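Local coordinates for protein thiosulfate sulfurtransferase RDL2, mitochondrial (Saccharomyces cerevisiae, PDB 6K6R) that transfers the sulfane sulfur of thiosulfate to cyanide, giving thiocyanate and sulfite, as a mitochondrial single-domain rhodanese, at residues K28-Y33 against E125-Y130; D47-V52 against D99-F104. All blocks are in the same frame, centred on the assembly; numbering follows the deposited sequence.

Contact 1: K28-Y33 against E125-Y130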
loop_
_atom_site.group_PDB
_atom_site.type_symbol
_atom_site.label_atom_id
_atom_site.label_comp_id
_atom_site.label_asym_id
_atom_site.label_seq_id
_atom_site.Cartn_x
_atom_site.Cartn_y
_atom_site.Cartn_z
ATOM N N LYS A 28 13.622 11.849 1.059
ATOM C CA LYS A 28 13.172 11.333 2.345
ATOM C C LYS A 28 12.743 9.878 2.205
ATOM O O LYS A 28 11.788 9.569 1.484
ATOM C CB LYS A 28 12.024 12.185 2.883
ATOM C CG LYS A 28 11.650 11.875 4.324
ATOM C CD LYS A 28 10.788 12.973 4.926
ATOM C CE LYS A 28 11.633 14.146 5.398
ATOM N NZ LYS A 28 11.058 15.454 4.976
ATOM N N ALA A 29 13.451 8.988 2.896
ATOM C CA ALA A 29 13.121 7.575 2.886
ATOM C C ALA A 29 11.763 7.342 3.548
ATOM O O ALA A 29 11.321 8.139 4.378
ATOM C CB ALA A 29 14.207 6.779 3.606
ATOM N N PRO A 30 11.079 6.256 3.190
ATOM C CA PRO A 30 9.763 5.993 3.782
ATOM C C PRO A 30 9.854 5.678 5.266
ATOM O O PRO A 30 10.833 5.106 5.751
ATOM C CB PRO A 30 9.252 4.783 2.989
ATOM C CG PRO A 30 10.486 4.124 2.476
ATOM C CD PRO A 30 11.431 5.248 2.175
ATOM N N LYS A 31 8.804 6.063 5.987
ATOM C CA LYS A 31 8.718 5.778 7.413
ATOM C C LYS A 31 8.431 4.298 7.636
ATOM O O LYS A 31 7.550 3.722 6.991
ATOM C CB LYS A 31 7.626 6.639 8.048
ATOM C CG LYS A 31 7.402 6.407 9.532
ATOM C CD LYS A 31 6.178 7.178 10.002
ATOM C CE LYS A 31 5.963 7.051 11.499
ATOM N NZ LYS A 31 4.725 7.759 11.931
ATOM N N ILE A 32 9.176 3.682 8.548
ATOM C CA ILE A 32 9.073 2.250 8.802
ATOM C C ILE A 32 7.992 2.006 9.845
ATOM O O ILE A 32 8.023 2.587 10.936
ATOM C CB ILE A 32 10.423 1.672 9.258
ATOM C CG1 ILE A 32 11.538 2.042 8.275
ATOM C CG2 ILE A 32 10.331 0.164 9.410
ATOM C CD1 ILE A 32 12.375 3.236 8.703
ATOM N N TYR A 33 7.036 1.142 9.512
ATOM C CA TYR A 33 5.922 0.812 10.389
ATOM C C TYR A 33 6.071 -0.608 10.920
ATOM O O TYR A 33 6.644 -1.479 10.261
ATOM C CB TYR A 33 4.583 0.952 9.658
ATOM C CG TYR A 33 4.130 2.382 9.464
ATOM C CD1 TYR A 33 4.720 3.194 8.505
ATOM C CD2 TYR A 33 3.112 2.918 10.241
ATOM C CE1 TYR A 33 4.309 4.502 8.325
ATOM C CE2 TYR A 33 2.694 4.225 10.069
ATOM C CZ TYR A 33 3.295 5.011 9.110
ATOM O OH TYR A 33 2.882 6.312 8.935
ATOM N N GLU A 125 5.263 12.151 -2.043
ATOM C CA GLU A 125 6.459 12.313 -1.228
ATOM C C GLU A 125 6.245 11.963 0.241
ATOM O O GLU A 125 7.212 11.971 1.009
ATOM C CB GLU A 125 6.992 13.747 -1.342
ATOM C CG GLU A 125 6.850 14.359 -2.730
ATOM C CD GLU A 125 7.921 13.888 -3.699
ATOM O OE1 GLU A 125 8.860 13.183 -3.269
ATOM O OE2 GLU A 125 7.834 14.234 -4.893
ATOM N N ASN A 126 5.015 11.657 0.646
ATOM C CA ASN A 126 4.709 11.185 1.994
ATOM C C ASN A 126 4.417 9.691 1.887
ATOM O O ASN A 126 3.327 9.293 1.466
ATOM C CB ASN A 126 3.532 11.954 2.588
ATOM C CG ASN A 126 3.404 11.764 4.087
ATOM O OD1 ASN A 126 4.250 11.133 4.721
ATOM N ND2 ASN A 126 2.338 12.310 4.663
ATOM N N THR A 127 5.396 8.864 2.249
ATOM C CA THR A 127 5.294 7.422 2.076
ATOM C C THR A 127 5.748 6.697 3.336
ATOM O O THR A 127 6.464 7.245 4.178
ATOM C CB THR A 127 6.132 6.923 0.884
ATOM O OG1 THR A 127 7.526 7.078 1.176
ATOM C CG2 THR A 127 5.791 7.690 -0.387
ATOM N N GLY A 128 5.314 5.436 3.445
ATOM C CA GLY A 128 5.755 4.566 4.513
ATOM C C GLY A 128 5.888 3.143 4.007
ATOM O O GLY A 128 5.489 2.825 2.885
ATOM N N ILE A 129 6.459 2.287 4.853
ATOM C CA ILE A 129 6.686 0.888 4.502
ATOM C C ILE A 129 6.473 0.020 5.734
ATOM O O ILE A 129 6.999 0.318 6.811
ATOM C CB ILE A 129 8.100 0.655 3.929
ATOM C CG1 ILE A 129 9.165 1.216 4.874
ATOM C CG2 ILE A 129 8.229 1.265 2.539
ATOM C CD1 ILE A 129 10.526 0.571 4.711
ATOM N N TYR A 130 5.698 -1.054 5.573
ATOM C CA TYR A 130 5.620 -2.101 6.578
ATOM C C TYR A 130 6.488 -3.261 6.114
ATOM O O TYR A 130 6.103 -3.968 5.170
ATOM C CB TYR A 130 4.179 -2.560 6.788
ATOM C CG TYR A 130 4.058 -3.814 7.628
ATOM C CD1 TYR A 130 4.682 -3.907 8.867
ATOM C CD2 TYR A 130 3.324 -4.906 7.182
ATOM C CE1 TYR A 130 4.577 -5.051 9.637
ATOM C CE2 TYR A 130 3.213 -6.054 7.946
ATOM C CZ TYR A 130 3.842 -6.120 9.173
ATOM O OH TYR A 130 3.736 -7.259 9.938
HETATM O O HOH W 1 8.896 9.806 2.016
#
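T127 OG1 touches P30 CB at 3.4 Å and is gripped by two polar partners, a bound water and the carboxylate of E116 on helix 111-121. The chi1 of T127 (68°) puts OG1 between the backbone N and the carbonyl carbon, which sets it beside the proline. The water lies 3.2 Å from T127 OG1. It also donates hydrogen bonds to the carbonyl oxygens K28 O and E125 O. A water has two protons for these three acceptors, so at least one of the three bonds is probably weak or partial. It spans the part of the contact before the strands join.

From K31 onward the two backbones pair directly. K31 N donates a hydrogen bond to T127 O at 3.2 Å. I129 N then binds K31 O at 2.8 Å, and Y33 N binds I129 O at 2.8 Å. The N-H...O angles are 157° to 165°. This is parallel pairing, with K31 opposite G128 and I32 opposite I129. It adds the short strand 31-32 to the edge of the central rhodanese sheet.

I129 carries the apolar side of the contact. Its CG2 meets P30 CG at 3.6 Å, the two side chains crossing at a slant. Its CD1 reaches I32 CG1 at 4.0 Å, and these two side chains lie side by side and point the same way.

The Y33 ring passes by G128, with CE1 4.1 Å from G128 CA. The Y33 hydroxyl reaches past strand 127-129 to hydrogen-bond E101 OE2 on strand 101-104. Y130 brings its ring edge up to Y33 O, in the ring plane, with CD1 as the nearest atom.

Contact 2: D47-V52 against D99-F104; sequences DKKLLV and DKELIF
Strands 49-52 and 101-104 are parallel neighbours in the middle of the rhodanese sheet. E101 N binds K48 O at 2.9 Å. L50 N bonds to E101 O and L50 O to I103 N, and V52 N closes the series on I103 O at 2.7 Å.

On one face, K49 and E101 lie side by side. K49 CD passes 3.3 Å from E101 OE1. K49 NZ makes a long salt bridge to E101 OE1 at 3.9 Å. E101 OE2 hydrogen-bonds Y33 OH, which K49 NZ also meets in a weak hydrogen bond. I103 CD1 packs on K49 CB and CD, and I103 CG2 on L51 CD2 at 3.8 Å. An alanine at K49 would probably leave E101 OE1 without its opposite charge and open a gap beside I103 CD1.

The L50, L102, V52 and F104 face is apolar in this contact. L50 CD1 meets L102 CD2 at 3.9 Å, and V52 CG1 meets F104 CE1 at 3.6 Å. K100 turns at chi2 (-64°), which places CD, and CE lies 3.2 Å from D47 O.

Strand 101-104 leads, one residue on, to C106, seen here as a persulfide; a central strand running into the active-site loop is typical of the rhodanese fold.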
loop_
_atom_site.group_PDB
_atom_site.type_symbol
_atom_site.label_atom_id
_atom_site.label_comp_id
_atom_site.label_asym_id
_atom_site.label_seq_id
_atom_site.Cartn_x
_atom_site.Cartn_y
_atom_site.Cartn_z
ATOM N N ASP A 47 -7.685 9.034 7.878
ATOM C CA ASP A 47 -7.904 9.654 6.576
ATOM C C ASP A 47 -6.631 10.243 5.981
ATOM O O ASP A 47 -6.615 10.554 4.785
ATOM C CB ASP A 47 -8.977 10.741 6.684
ATOM C CG ASP A 47 -9.841 10.832 5.439
ATOM O OD1 ASP A 47 -10.601 9.878 5.169
ATOM O OD2 ASP A 47 -9.762 11.859 4.731
ATOM N N LYS A 48 -5.573 10.405 6.777
ATOM C CA LYS A 48 -4.312 10.924 6.264
ATOM C C LYS A 48 -3.455 9.851 5.607
ATOM O O LYS A 48 -2.551 10.187 4.833
ATOM C CB LYS A 48 -3.512 11.577 7.393
ATOM C CG LYS A 48 -4.012 12.947 7.823
ATOM C CD LYS A 48 -3.099 13.542 8.886
ATOM C CE LYS A 48 -3.864 14.437 9.849
ATOM N NZ LYS A 48 -3.702 15.880 9.518
ATOM N N LYS A 49 -3.712 8.577 5.894
ATOM C CA LYS A 49 -2.837 7.492 5.480
ATOM C C LYS A 49 -3.621 6.445 4.702
ATOM O O LYS A 49 -4.842 6.321 4.836
ATOM C CB LYS A 49 -2.151 6.844 6.692
ATOM C CG LYS A 49 -1.766 7.839 7.777
ATOM C CD LYS A 49 -0.930 7.193 8.868
ATOM C CE LYS A 49 -0.476 8.226 9.888
ATOM N NZ LYS A 49 0.518 7.670 10.847
ATOM N N LEU A 50 -2.895 5.687 3.882
ATOM C CA LEU A 50 -3.470 4.618 3.077
ATOM C C LEU A 50 -2.504 3.445 3.050
ATOM O O LEU A 50 -1.326 3.617 2.723
ATOM C CB LEU A 50 -3.758 5.088 1.645
ATOM C CG LEU A 50 -4.988 5.969 1.422
ATOM C CD1 LEU A 50 -4.795 6.838 0.193
ATOM C CD2 LEU A 50 -6.240 5.118 1.287
ATOM N N LEU A 51 -3.001 2.260 3.392
ATOM C CA LEU A 51 -2.209 1.039 3.328
ATOM C C LEU A 51 -2.342 0.441 1.931
ATOM O O LEU A 51 -3.442 0.065 1.514
ATOM C CB LEU A 51 -2.660 0.046 4.397
ATOM C CG LEU A 51 -2.447 0.511 5.839
ATOM C CD1 LEU A 51 -3.503 -0.074 6.762
ATOM C CD2 LEU A 51 -1.050 0.149 6.318
ATOM N N VAL A 52 -1.225 0.358 1.212
ATOM C CA VAL A 52 -1.211 -0.046 -0.190
ATOM C C VAL A 52 -0.673 -1.467 -0.285
ATOM O O VAL A 52 0.470 -1.735 0.106
ATOM C CB VAL A 52 -0.373 0.914 -1.047
ATOM C CG1 VAL A 52 -0.255 0.388 -2.470
ATOM C CG2 VAL A 52 -0.986 2.306 -1.037
ATOM N N ASP A 99 -1.074 14.252 -1.249
ATOM C CA ASP A 99 -0.763 14.547 0.142
ATOM C C ASP A 99 -0.983 13.353 1.060
ATOM O O ASP A 99 -0.481 13.357 2.189
ATOM C CB ASP A 99 -1.604 15.729 0.638
ATOM C CG ASP A 99 -3.048 15.650 0.183
ATOM O OD1 ASP A 99 -3.817 14.861 0.772
ATOM O OD2 ASP A 99 -3.412 16.377 -0.764
ATOM N N LYS A 100 -1.717 12.339 0.603
ATOM C CA LYS A 100 -1.933 11.146 1.408
ATOM C C LYS A 100 -0.619 10.407 1.628
ATOM O O LYS A 100 0.271 10.408 0.774
ATOM C CB LYS A 100 -2.939 10.216 0.727
ATOM C CG LYS A 100 -4.334 10.796 0.572
ATOM C CD LYS A 100 -4.988 11.055 1.917
ATOM C CE LYS A 100 -6.449 11.434 1.746
ATOM N NZ LYS A 100 -7.306 10.237 1.519
ATOM N N GLU A 101 -0.501 9.774 2.792
ATOM C CA GLU A 101 0.657 8.943 3.103
ATOM C C GLU A 101 0.360 7.517 2.655
ATOM O O GLU A 101 -0.519 6.852 3.214
ATOM C CB GLU A 101 0.992 8.993 4.591
ATOM C CG GLU A 101 2.264 8.233 4.947
ATOM C CD GLU A 101 2.560 8.227 6.435
ATOM O OE1 GLU A 101 1.639 8.513 7.231
ATOM O OE2 GLU A 101 3.714 7.931 6.808
ATOM N N LEU A 102 1.088 7.050 1.643
ATOM C CA LEU A 102 0.934 5.694 1.135
ATOM C C LEU A 102 1.917 4.780 1.858
ATOM O O LEU A 102 3.135 4.939 1.723
ATOM C CB LEU A 102 1.162 5.650 -0.375
ATOM C CG LEU A 102 0.417 6.695 -1.207
ATOM C CD1 LEU A 102 0.704 6.507 -2.688
ATOM C CD2 LEU A 102 -1.077 6.631 -0.934
ATOM N N ILE A 103 1.387 3.838 2.628
ATOM C CA ILE A 103 2.192 2.883 3.378
ATOM C C ILE A 103 2.142 1.559 2.628
ATOM O O ILE A 103 1.084 0.927 2.532
ATOM C CB ILE A 103 1.694 2.736 4.822
ATOM C CG1 ILE A 103 1.882 4.053 5.577
ATOM C CG2 ILE A 103 2.425 1.603 5.527
ATOM C CD1 ILE A 103 0.729 4.411 6.487
ATOM N N PHE A 104 3.284 1.135 2.096
ATOM C CA PHE A 104 3.349 -0.032 1.226
ATOM C C PHE A 104 3.644 -1.269 2.067
ATOM O O PHE A 104 4.711 -1.375 2.679
ATOM C CB PHE A 104 4.405 0.173 0.143
ATOM C CG PHE A 104 4.058 1.258 -0.835
ATOM C CD1 PHE A 104 3.332 0.972 -1.980
ATOM C CD2 PHE A 104 4.444 2.569 -0.601
ATOM C CE1 PHE A 104 3.005 1.972 -2.879
ATOM C CE2 PHE A 104 4.119 3.573 -1.497
ATOM C CZ PHE A 104 3.400 3.273 -2.636
#

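How the contacts relate
The centres of the two contacts are about 9 Å apart, and both belong to one parallel sheet. Its order is 31-32, 127-129, 101-104, 49-53, 69-70. Strands 127-129 and 101-104 are neighbours and join contact 1 to contact 2, through backbone bonds such as G128 N to L102 O. Contact 2 is nested inside the chain loop that contact 1 closes. Helix 35-43 packs on side chains of both contacts, and helix 111-121 does so from the other face. Contact 1 brings the N-terminal segment to the sheet edge, while contact 2 builds the centre, next to the catalytic loop.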